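Local coordinates for alpha-1,3-glucanase (Paenibacillus glycanilyticus, PDB 6K0P), which probably hydrolyses alpha-1,3-glucan as a family 87 glycoside hydrolase, its catalytic domain here holding nigerose in an engineered variant, at residues N481-Q495 with N511-V525. The protein carries 1 engineered substitution. Numbering follows the deposited sequence. Where two conformers were deposited one is given.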
ATOM      1  N   ASN A 481      -0.044 -14.230 -16.070  1.00 12.24           N
ATOM      2  CA  ASN A 481       1.336 -14.211 -15.576  1.00 12.58           C
ATOM      3  C   ASN A 481       1.398 -13.844 -14.091  1.00 14.05           C
ATOM      4  O   ASN A 481       2.048 -12.883 -13.680  1.00 12.75           O
ATOM      5  CB  ASN A 481       2.212 -13.302 -16.444  1.00 12.02           C
ATOM      6  CG  ASN A 481       2.152 -13.693 -17.905  1.00 14.77           C
ATOM      7  OD1 ASN A 481       2.365 -14.852 -18.243  1.00 15.91           O
ATOM      8  ND2 ASN A 481       1.831 -12.738 -18.773  1.00 15.20           N
ATOM      9  N   VAL A 482       0.709 -14.639 -13.279  1.00 12.82           N
ATOM     10  CA  VAL A 482       0.556 -14.352 -11.857  1.00 13.63           C
ATOM     11  C   VAL A 482       1.057 -15.534 -11.044  1.00 14.46           C
ATOM     12  O   VAL A 482       0.692 -16.683 -11.314  1.00 14.13           O
ATOM     13  CB  VAL A 482      -0.904 -14.034 -11.492  1.00 13.77           C
ATOM     14  CG1 VAL A 482      -1.014 -13.756  -9.980  1.00 13.15           C
ATOM     15  CG2 VAL A 482      -1.405 -12.849 -12.276  1.00 15.25           C
ATOM     16  N   ASP A 483       1.862 -15.247 -10.032  1.00 12.42           N
ATOM     17  CA  ASP A 483       2.260 -16.241  -9.047  1.00 12.62           C
ATOM     18  C   ASP A 483       1.622 -15.873  -7.716  1.00 13.03           C
ATOM     19  O   ASP A 483       1.832 -14.765  -7.206  1.00 13.28           O
ATOM     20  CB  ASP A 483       3.777 -16.306  -8.927  1.00 14.06           C
ATOM     21  CG  ASP A 483       4.418 -16.817 -10.190  1.00 20.83           C
ATOM     22  OD1 ASP A 483       3.989 -17.882 -10.666  1.00 20.52           O
ATOM     23  OD2 ASP A 483       5.314 -16.140 -10.731  1.00 25.78           O
ATOM     24  N   ILE A 484       0.852 -16.800  -7.159  1.00 11.42           N
ATOM     25  CA  ILE A 484       0.137 -16.595  -5.902  1.00 11.39           C
ATOM     26  C   ILE A 484       0.730 -17.575  -4.901  1.00 12.78           C
ATOM     27  O   ILE A 484       0.552 -18.797  -5.027  1.00 12.24           O
ATOM     28  CB  ILE A 484      -1.373 -16.798  -6.066  1.00 10.98           C
ATOM     29  CG1 ILE A 484      -1.944 -15.699  -6.969  1.00 13.25           C
ATOM     30  CG2 ILE A 484      -2.062 -16.798  -4.712  1.00 12.62           C
ATOM     31  CD1 ILE A 484      -3.367 -15.956  -7.448  1.00 12.21           C
ATOM     32  N   ASN A 485       1.458 -17.053  -3.923  1.00 12.39           N
ATOM     33  CA  ASN A 485       2.203 -17.885  -2.988  1.00 13.12           C
ATOM     34  C   ASN A 485       1.566 -17.801  -1.614  1.00 13.14           C
ATOM     35  O   ASN A 485       1.397 -16.702  -1.076  1.00 13.39           O
ATOM     36  CB  ASN A 485       3.656 -17.424  -2.915  1.00 13.07           C
ATOM     37  CG  ASN A 485       4.357 -17.549  -4.243  1.00 17.40           C
ATOM     38  OD1 ASN A 485       4.354 -18.619  -4.856  1.00 17.67           O
ATOM     39  ND2 ASN A 485       4.944 -16.454  -4.708  1.00 14.64           N
ATOM     40  N   ASN A 486       1.220 -18.960  -1.053  1.00 12.38           N
ATOM     41  CA  ASN A 486       0.714 -19.065   0.307  0.60 12.63           C
ATOM     42  C   ASN A 486      -0.421 -18.079   0.596  1.00 12.59           C
ATOM     43  O   ASN A 486      -0.387 -17.362   1.601  1.00 12.76           O
ATOM     44  CB  ASN A 486       1.859 -18.874   1.295  0.60 12.20           C
ATOM     45  CG  ASN A 486       1.499 -19.269   2.717  0.60 16.62           C
ATOM     46  OD1 ASN A 486       0.535 -19.999   2.954  0.60 18.88           O
ATOM     47  ND2 ASN A 486       2.279 -18.778   3.678  0.60 20.32           N
ATOM     48  N   PRO A 487      -1.439 -18.007  -0.265  1.00 12.37           N
ATOM     49  CA  PRO A 487      -2.579 -17.140   0.053  1.00 11.62           C
ATOM     50  C   PRO A 487      -3.242 -17.639   1.324  1.00 11.75           C
ATOM     51  O   PRO A 487      -3.204 -18.834   1.629  1.00 13.07           O
ATOM     52  CB  PRO A 487      -3.505 -17.315  -1.152  1.00 12.17           C
ATOM     53  CG  PRO A 487      -3.235 -18.713  -1.621  1.00 11.95           C
ATOM     54  CD  PRO A 487      -1.748 -18.920  -1.386  1.00 13.45           C
ATOM     55  N   VAL A 488      -3.857 -16.710   2.065  1.00 11.44           N
ATOM     56  CA  VAL A 488      -4.470 -17.067   3.345  1.00 11.55           C
ATOM     57  C   VAL A 488      -5.455 -18.218   3.173  1.00 14.27           C
ATOM     58  O   VAL A 488      -5.457 -19.178   3.956  1.00 14.42           O
ATOM     59  CB  VAL A 488      -5.123 -15.835   4.000  1.00 11.73           C
ATOM     60  CG1 VAL A 488      -5.775 -16.214   5.338  1.00 13.47           C
ATOM     61  CG2 VAL A 488      -4.078 -14.748   4.208  1.00 12.15           C
ATOM     62  N   TYR A 489      -6.288 -18.153   2.129  1.00 12.08           N
ATOM     63  CA  TYR A 489      -7.352 -19.127   1.914  1.00 12.51           C
ATOM     64  C   TYR A 489      -7.357 -19.713   0.507  1.00 11.91           C
ATOM     65  O   TYR A 489      -7.370 -20.941   0.349  1.00 13.12           O
ATOM     66  CB  TYR A 489      -8.707 -18.468   2.164  1.00 12.65           C
ATOM     67  CG  TYR A 489      -8.946 -18.037   3.591  1.00 13.98           C
ATOM     68  CD1 TYR A 489      -8.862 -18.947   4.637  1.00 13.17           C
ATOM     69  CD2 TYR A 489      -9.288 -16.721   3.890  1.00 11.54           C
ATOM     70  CE1 TYR A 489      -9.101 -18.554   5.945  1.00 14.23           C
ATOM     71  CE2 TYR A 489      -9.528 -16.320   5.189  1.00 12.94           C
ATOM     72  CZ  TYR A 489      -9.435 -17.243   6.212  1.00 15.73           C
ATOM     73  OH  TYR A 489      -9.677 -16.853   7.507  1.00 13.91           O
ATOM     74  N   PHE A 490      -7.379 -18.856  -0.520  1.00 12.49           N
ATOM     75  CA  PHE A 490      -7.623 -19.293  -1.894  1.00 12.35           C
ATOM     76  C   PHE A 490      -6.766 -18.487  -2.857  1.00 13.31           C
ATOM     77  O   PHE A 490      -6.384 -17.356  -2.570  1.00 12.49           O
ATOM     78  CB  PHE A 490      -9.098 -19.122  -2.348  1.00 11.84           C
ATOM     79  CG  PHE A 490     -10.111 -19.220  -1.236  1.00 11.12           C
ATOM     80  CD1 PHE A 490     -10.448 -20.451  -0.684  1.00 12.01           C
ATOM     81  CD2 PHE A 490     -10.749 -18.082  -0.763  1.00 12.72           C
ATOM     82  CE1 PHE A 490     -11.386 -20.535   0.338  1.00 11.65           C
ATOM     83  CE2 PHE A 490     -11.692 -18.159   0.258  1.00 11.67           C
ATOM     84  CZ  PHE A 490     -12.013 -19.391   0.806  1.00 12.31           C
ATOM     85  N   GLY A 491      -6.512 -19.059  -4.034  1.00 11.53           N
ATOM     86  CA  GLY A 491      -5.843 -18.319  -5.087  1.00 11.18           C
ATOM     87  C   GLY A 491      -6.785 -17.361  -5.788  1.00 11.35           C
ATOM     88  O   GLY A 491      -6.593 -16.139  -5.748  1.00 12.60           O
ATOM     89  N   LEU A 492      -7.819 -17.902  -6.432  1.00 12.11           N
ATOM     90  CA  LEU A 492      -8.780 -17.115  -7.195  1.00 11.78           C
ATOM     91  C   LEU A 492     -10.169 -17.374  -6.634  1.00 11.22           C
ATOM     92  O   LEU A 492     -10.546 -18.529  -6.416  1.00 14.52           O
ATOM     93  CB  LEU A 492      -8.741 -17.522  -8.675  1.00 12.02           C
ATOM     94  CG  LEU A 492      -7.358 -17.523  -9.322  1.00 11.37           C
ATOM     95  CD1 LEU A 492      -7.380 -18.153 -10.725  1.00 13.43           C
ATOM     96  CD2 LEU A 492      -6.822 -16.094  -9.375  1.00 12.42           C
ATOM     97  N   MET A 493     -10.930 -16.307  -6.401  1.00 10.52           N
ATOM     98  CA  MET A 493     -12.244 -16.413  -5.784  1.00  9.84           C
ATOM     99  C   MET A 493     -13.239 -15.652  -6.654  1.00 11.73           C
ATOM    100  O   MET A 493     -13.141 -14.428  -6.793  1.00 12.83           O
ATOM    101  CB  MET A 493     -12.198 -15.843  -4.367  1.00 13.15           C
ATOM    102  CG  MET A 493     -13.534 -15.807  -3.650  1.00  9.78           C
ATOM    103  SD  MET A 493     -13.262 -15.366  -1.921  1.00 13.79           S
ATOM    104  CE  MET A 493     -14.679 -14.320  -1.583  1.00 12.91           C
ATOM    105  N   PHE A 494     -14.192 -16.375  -7.247  1.00 11.42           N
ATOM    106  CA  PHE A 494     -15.191 -15.792  -8.136  1.00 10.97           C
ATOM    107  C   PHE A 494     -16.534 -15.753  -7.417  1.00 11.10           C
ATOM    108  O   PHE A 494     -16.920 -16.730  -6.766  1.00 12.78           O
ATOM    109  CB  PHE A 494     -15.354 -16.650  -9.397  1.00 11.80           C
ATOM    110  CG  PHE A 494     -14.127 -16.711 -10.265  1.00 10.71           C
ATOM    111  CD1 PHE A 494     -13.100 -17.605  -9.983  1.00 10.26           C
ATOM    112  CD2 PHE A 494     -14.010 -15.893 -11.384  1.00 11.87           C
ATOM    113  CE1 PHE A 494     -11.965 -17.671 -10.791  1.00 10.49           C
ATOM    114  CE2 PHE A 494     -12.888 -15.952 -12.189  1.00 11.02           C
ATOM    115  CZ  PHE A 494     -11.866 -16.845 -11.899  1.00 11.03           C
ATOM    116  N   GLN A 495     -17.259 -14.641  -7.552  1.00 11.01           N
ATOM    117  CA  GLN A 495     -18.505 -14.467  -6.811  1.00 11.15           C
ATOM    118  C   GLN A 495     -19.437 -13.522  -7.556  1.00 10.84           C
ATOM    119  O   GLN A 495     -18.985 -12.524  -8.120  1.00 11.22           O
ATOM    120  CB  GLN A 495     -18.206 -13.888  -5.417  1.00 11.25           C
ATOM    121  CG  GLN A 495     -19.433 -13.622  -4.529  1.00 10.65           C
ATOM    122  CD  GLN A 495     -19.061 -12.957  -3.205  1.00 12.60           C
ATOM    123  OE1 GLN A 495     -17.881 -12.880  -2.850  1.00 12.34           O
ATOM    124  NE2 GLN A 495     -20.062 -12.470  -2.477  1.00 13.24           N
ATOM    125  N   ASN A 511      -1.524 -18.550 -17.396  1.00 14.20           N
ATOM    126  CA  ASN A 511      -0.172 -18.626 -16.830  1.00 12.83           C
ATOM    127  C   ASN A 511      -0.163 -18.166 -15.368  1.00 13.73           C
ATOM    128  O   ASN A 511       0.436 -17.150 -15.009  1.00 13.92           O
ATOM    129  CB  ASN A 511       0.846 -17.808 -17.638  1.00 14.06           C
ATOM    130  CG  ASN A 511       0.898 -18.210 -19.091  1.00 18.62           C
ATOM    131  OD1 ASN A 511       0.691 -19.371 -19.432  1.00 21.71           O
ATOM    132  ND2 ASN A 511       1.195 -17.248 -19.958  1.00 22.57           N
ATOM    133  N   VAL A 512      -0.848 -18.938 -14.535  1.00 13.17           N
ATOM    134  CA  VAL A 512      -1.008 -18.610 -13.124  1.00 13.86           C
ATOM    135  C   VAL A 512      -0.596 -19.822 -12.304  1.00 14.29           C
ATOM    136  O   VAL A 512      -1.004 -20.948 -12.608  1.00 15.68           O
ATOM    137  CB  VAL A 512      -2.448 -18.175 -12.799  1.00 13.37           C
ATOM    138  CG1 VAL A 512      -2.643 -18.019 -11.296  1.00 13.79           C
ATOM    139  CG2 VAL A 512      -2.766 -16.868 -13.514  1.00 13.56           C
ATOM    140  N   ASN A 513       0.216 -19.594 -11.275  1.00 13.22           N
ATOM    141  CA  ASN A 513       0.602 -20.622 -10.320  1.00 15.00           C
ATOM    142  C   ASN A 513       0.027 -20.259  -8.959  1.00 13.35           C
ATOM    143  O   ASN A 513       0.198 -19.125  -8.493  1.00 13.85           O
ATOM    144  CB  ASN A 513       2.125 -20.732 -10.235  1.00 14.17           C
ATOM    145  CG  ASN A 513       2.735 -21.163 -11.542  1.00 18.12           C
ATOM    146  OD1 ASN A 513       2.349 -22.187 -12.105  1.00 17.73           O
ATOM    147  ND2 ASN A 513       3.671 -20.372 -12.051  1.00 19.98           N
ATOM    148  N   ILE A 514      -0.674 -21.203  -8.342  1.00 14.07           N
ATOM    149  CA  ILE A 514      -1.278 -21.012  -7.029  1.00 11.80           C
ATOM    150  C   ILE A 514      -0.651 -22.039  -6.097  1.00 13.93           C
ATOM    151  O   ILE A 514      -0.935 -23.239  -6.206  1.00 14.14           O
ATOM    152  CB  ILE A 514      -2.803 -21.164  -7.073  1.00 12.14           C
ATOM    153  CG1 ILE A 514      -3.418 -20.116  -8.017  1.00 13.49           C
ATOM    154  CG2 ILE A 514      -3.386 -21.043  -5.665  1.00 14.82           C
ATOM    155  CD1 ILE A 514      -4.807 -20.487  -8.539  1.00 14.41           C
ATOM    156  N   ASN A 515       0.196 -21.579  -5.182  1.00 13.36           N
ATOM    157  CA  ASN A 515       1.063 -22.462  -4.407  1.00 13.67           C
ATOM    158  C   ASN A 515       0.645 -22.477  -2.946  1.00 14.51           C
ATOM    159  O   ASN A 515       0.580 -21.426  -2.302  1.00 14.39           O
ATOM    160  CB  ASN A 515       2.516 -22.005  -4.526  1.00 14.00           C
ATOM    161  CG  ASN A 515       3.001 -22.016  -5.954  1.00 19.90           C
ATOM    162  OD1 ASN A 515       2.835 -23.007  -6.670  1.00 22.14           O
ATOM    163  ND2 ASN A 515       3.580 -20.902  -6.393  1.00 18.60           N
ATOM    164  N   ASN A 516       0.359 -23.673  -2.430  1.00 14.41           N
ATOM    165  CA  ASN A 516       0.031 -23.894  -1.024  1.00 14.37           C
ATOM    166  C   ASN A 516      -1.129 -23.048  -0.499  1.00 15.81           C
ATOM    167  O   ASN A 516      -1.030 -22.510   0.609  1.00 16.37           O
ATOM    168  CB  ASN A 516       1.268 -23.656  -0.150  1.00 17.46           C
ATOM    169  CG  ASN A 516       2.508 -24.335  -0.693  1.00 19.33           C
ATOM    170  OD1 ASN A 516       2.512 -25.543  -0.925  1.00 22.61           O
ATOM    171  ND2 ASN A 516       3.562 -23.560  -0.917  1.00 23.23           N
ATOM    172  N   PRO A 517      -2.257 -22.931  -1.205  1.00 14.01           N
ATOM    173  CA  PRO A 517      -3.413 -22.266  -0.586  1.00 13.95           C
ATOM    174  C   PRO A 517      -3.971 -23.140   0.530  1.00 15.01           C
ATOM    175  O   PRO A 517      -4.080 -24.358   0.383  1.00 16.96           O
ATOM    176  CB  PRO A 517      -4.407 -22.144  -1.746  1.00 13.16           C
ATOM    177  CG  PRO A 517      -4.112 -23.336  -2.599  1.00 14.14           C
ATOM    178  CD  PRO A 517      -2.625 -23.584  -2.480  1.00 14.01           C
ATOM    179  N   SER A 518      -4.327 -22.517   1.656  1.00 15.49           N
ATOM    180  CA  SER A 518      -4.719 -23.309   2.822  1.00 14.38           C
ATOM    181  C   SER A 518      -6.016 -24.069   2.586  1.00 17.57           C
ATOM    182  O   SER A 518      -6.218 -25.145   3.166  1.00 18.33           O
ATOM    183  CB  SER A 518      -4.830 -22.432   4.069  1.00 16.76           C
ATOM    184  OG  SER A 518      -6.055 -21.719   4.101  1.00 20.06           O
ATOM    185  N   ARG A 519      -6.897 -23.543   1.737  1.00 14.65           N
ATOM    186  CA  ARG A 519      -8.179 -24.179   1.456  1.00 15.25           C
ATOM    187  C   ARG A 519      -8.232 -24.679   0.017  1.00 15.67           C
ATOM    188  O   ARG A 519      -8.119 -25.884  -0.218  1.00 15.56           O
ATOM    189  CB  ARG A 519      -9.353 -23.250   1.775  1.00 15.48           C
ATOM    190  CG  ARG A 519      -9.385 -22.728   3.224  1.00 17.93           C
ATOM    191  CD  ARG A 519     -10.010 -23.731   4.184  1.00 23.19           C
ATOM    192  NE  ARG A 519     -11.441 -23.922   3.936  1.00 21.83           N
ATOM    193  CZ  ARG A 519     -12.214 -24.753   4.627  1.00 30.97           C
ATOM    194  NH1 ARG A 519     -11.698 -25.469   5.619  1.00 32.64           N
ATOM    195  NH2 ARG A 519     -13.500 -24.872   4.326  1.00 24.84           N
ATOM    196  N   TYR A 520      -8.395 -23.786  -0.962  1.00 15.87           N
ATOM    197  CA  TYR A 520      -8.585 -24.191  -2.350  1.00 13.06           C
ATOM    198  C   TYR A 520      -7.749 -23.315  -3.270  1.00 14.61           C
ATOM    199  O   TYR A 520      -7.503 -22.141  -2.980  1.00 15.25           O
ATOM    200  CB  TYR A 520     -10.052 -24.044  -2.797  1.00 14.19           C
ATOM    201  CG  TYR A 520     -11.076 -24.562  -1.808  1.00 14.64           C
ATOM    202  CD1 TYR A 520     -11.186 -25.923  -1.541  1.00 16.40           C
ATOM    203  CD2 TYR A 520     -11.941 -23.695  -1.156  1.00 15.84           C
ATOM    204  CE1 TYR A 520     -12.116 -26.399  -0.634  1.00 17.60           C
ATOM    205  CE2 TYR A 520     -12.880 -24.159  -0.256  1.00 15.94           C
ATOM    206  CZ  TYR A 520     -12.958 -25.514   0.004  1.00 15.56           C
ATOM    207  OH  TYR A 520     -13.892 -25.983   0.902  1.00 18.72           O
ATOM    208  N   GLY A 521      -7.336 -23.886  -4.399  1.00 12.72           N
ATOM    209  CA  GLY A 521      -6.738 -23.063  -5.437  1.00 13.72           C
ATOM    210  C   GLY A 521      -7.726 -22.060  -5.996  1.00 14.00           C
ATOM    211  O   GLY A 521      -7.428 -20.868  -6.104  1.00 12.58           O
ATOM    212  N   ILE A 522      -8.919 -22.533  -6.352  1.00 12.52           N
ATOM    213  CA  ILE A 522      -9.978 -21.711  -6.924  1.00 12.08           C
ATOM    214  C   ILE A 522     -11.248 -21.967  -6.129  1.00 12.35           C
ATOM    215  O   ILE A 522     -11.589 -23.125  -5.860  1.00 13.91           O
ATOM    216  CB  ILE A 522     -10.196 -22.061  -8.410  1.00 14.11           C
ATOM    217  CG1 ILE A 522      -8.917 -21.786  -9.206  1.00 14.21           C
ATOM    218  CG2 ILE A 522     -11.407 -21.300  -8.983  1.00 12.40           C
ATOM    219  CD1 ILE A 522      -8.890 -22.427 -10.567  1.00 18.18           C
ATOM    220  N   LYS A 523     -11.936 -20.898  -5.731  1.00 11.98           N
ATOM    221  CA  LYS A 523     -13.241 -21.018  -5.093  1.00 10.96           C
ATOM    222  C   LYS A 523     -14.276 -20.284  -5.931  1.00 13.41           C
ATOM    223  O   LYS A 523     -14.120 -19.087  -6.217  1.00 12.50           O
ATOM    224  CB  LYS A 523     -13.245 -20.470  -3.666  1.00 13.93           C
ATOM    225  CG  LYS A 523     -14.641 -20.553  -3.037  1.00 12.17           C
ATOM    226  CD  LYS A 523     -14.616 -20.288  -1.539  1.00 13.65           C
ATOM    227  CE  LYS A 523     -16.028 -20.274  -0.956  1.00 11.61           C
ATOM    228  NZ  LYS A 523     -16.035 -20.000   0.521  1.00 13.86           N
ATOM    229  N   LEU A 524     -15.316 -21.006  -6.342  1.00 13.39           N
ATOM    230  CA  LEU A 524     -16.533 -20.394  -6.855  1.00 11.74           C
ATOM    231  C   LEU A 524     -17.473 -20.259  -5.663  1.00 13.16           C
ATOM    232  O   LEU A 524     -17.920 -21.265  -5.103  1.00 14.23           O
ATOM    233  CB  LEU A 524     -17.131 -21.257  -7.968  1.00 12.17           C
ATOM    234  CG  LEU A 524     -16.179 -21.738  -9.072  1.00 13.65           C
ATOM    235  CD1 LEU A 524     -16.945 -22.553 -10.135  1.00 13.74           C
ATOM    236  CD2 LEU A 524     -15.429 -20.587  -9.745  1.00 14.19           C
ATOM    237  N   VAL A 525     -17.727 -19.026  -5.234  1.00 12.87           N
ATOM    238  CA  VAL A 525     -18.524 -18.810  -4.031  1.00 11.51           C
ATOM    239  C   VAL A 525     -19.957 -19.250  -4.303  1.00 11.87           C
ATOM    240  O   VAL A 525     -20.603 -18.768  -5.240  1.00 14.06           O
ATOM    241  CB  VAL A 525     -18.450 -17.344  -3.579  1.00 12.84           C
ATOM    242  CG1 VAL A 525     -19.297 -17.119  -2.313  1.00 13.03           C
ATOM    243  CG2 VAL A 525     -16.989 -16.940  -3.348  1.00 11.96           C
TER
HETATM  244  O   HOH W   1       2.934 -17.406 -13.507  1.00 23.28           O
HETATM  245  O   HOH W   2       5.215 -20.308  -8.892  1.00 26.29           O
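Asn513 ND2 donates to Asp483 OD1 at 2.9 Å, and two residues further along the strand Asn515 ND2 does the same to Asn485 OD1, each acceptor met almost head-on along its C-O bond. This is the side-by-side ladder of a parallel beta-helix, two successive coils stacked in register: the axes of strands 482-485 and 512-515 run 3° from parallel and approach to 4.8 Å. The carboxylate and amide of the first pair are nearly coplanar (3°), since both torsions match in the two residues, CG beside the backbone N and the end groups turned alike. The ladder continues into the coils on either side: Asn485 ND2 bonds to Asp440 and Asn515 OD1 accepts from Asn547, while Asp483 OD2 pairs with Arg13. In the turn, Tyr489 O accepts from both Arg519 N and Tyr520 N, and Ser518 OG donates to Val488 O at 2.6 Å.

On the interior face, Val482 and Ile484 pack on Val512 and Ile514, and Leu492 CG rests 4.0 Å from Ile514 CD1. Just before the corners at Gly491 and Gly521, the Phe490 and Tyr520 rings lie rim to rim, planes 5° apart, with Tyr489 CB and Lys523 CD on opposite faces of Phe490. Replacing Phe490 by alanine is likely to open a gap between Tyr489 CB and Lys523 CD and leave the Tyr520 rim without its neighbour. Lys523, fully extended, ends in a salt bridge to Asp454. Gln495 OE1 accepts from Trp466 NE1 while NE2 hydrogen-bonds to O6 of a bound glucose, and Met493 CG touches Val525 CG2 at 3.6 Å.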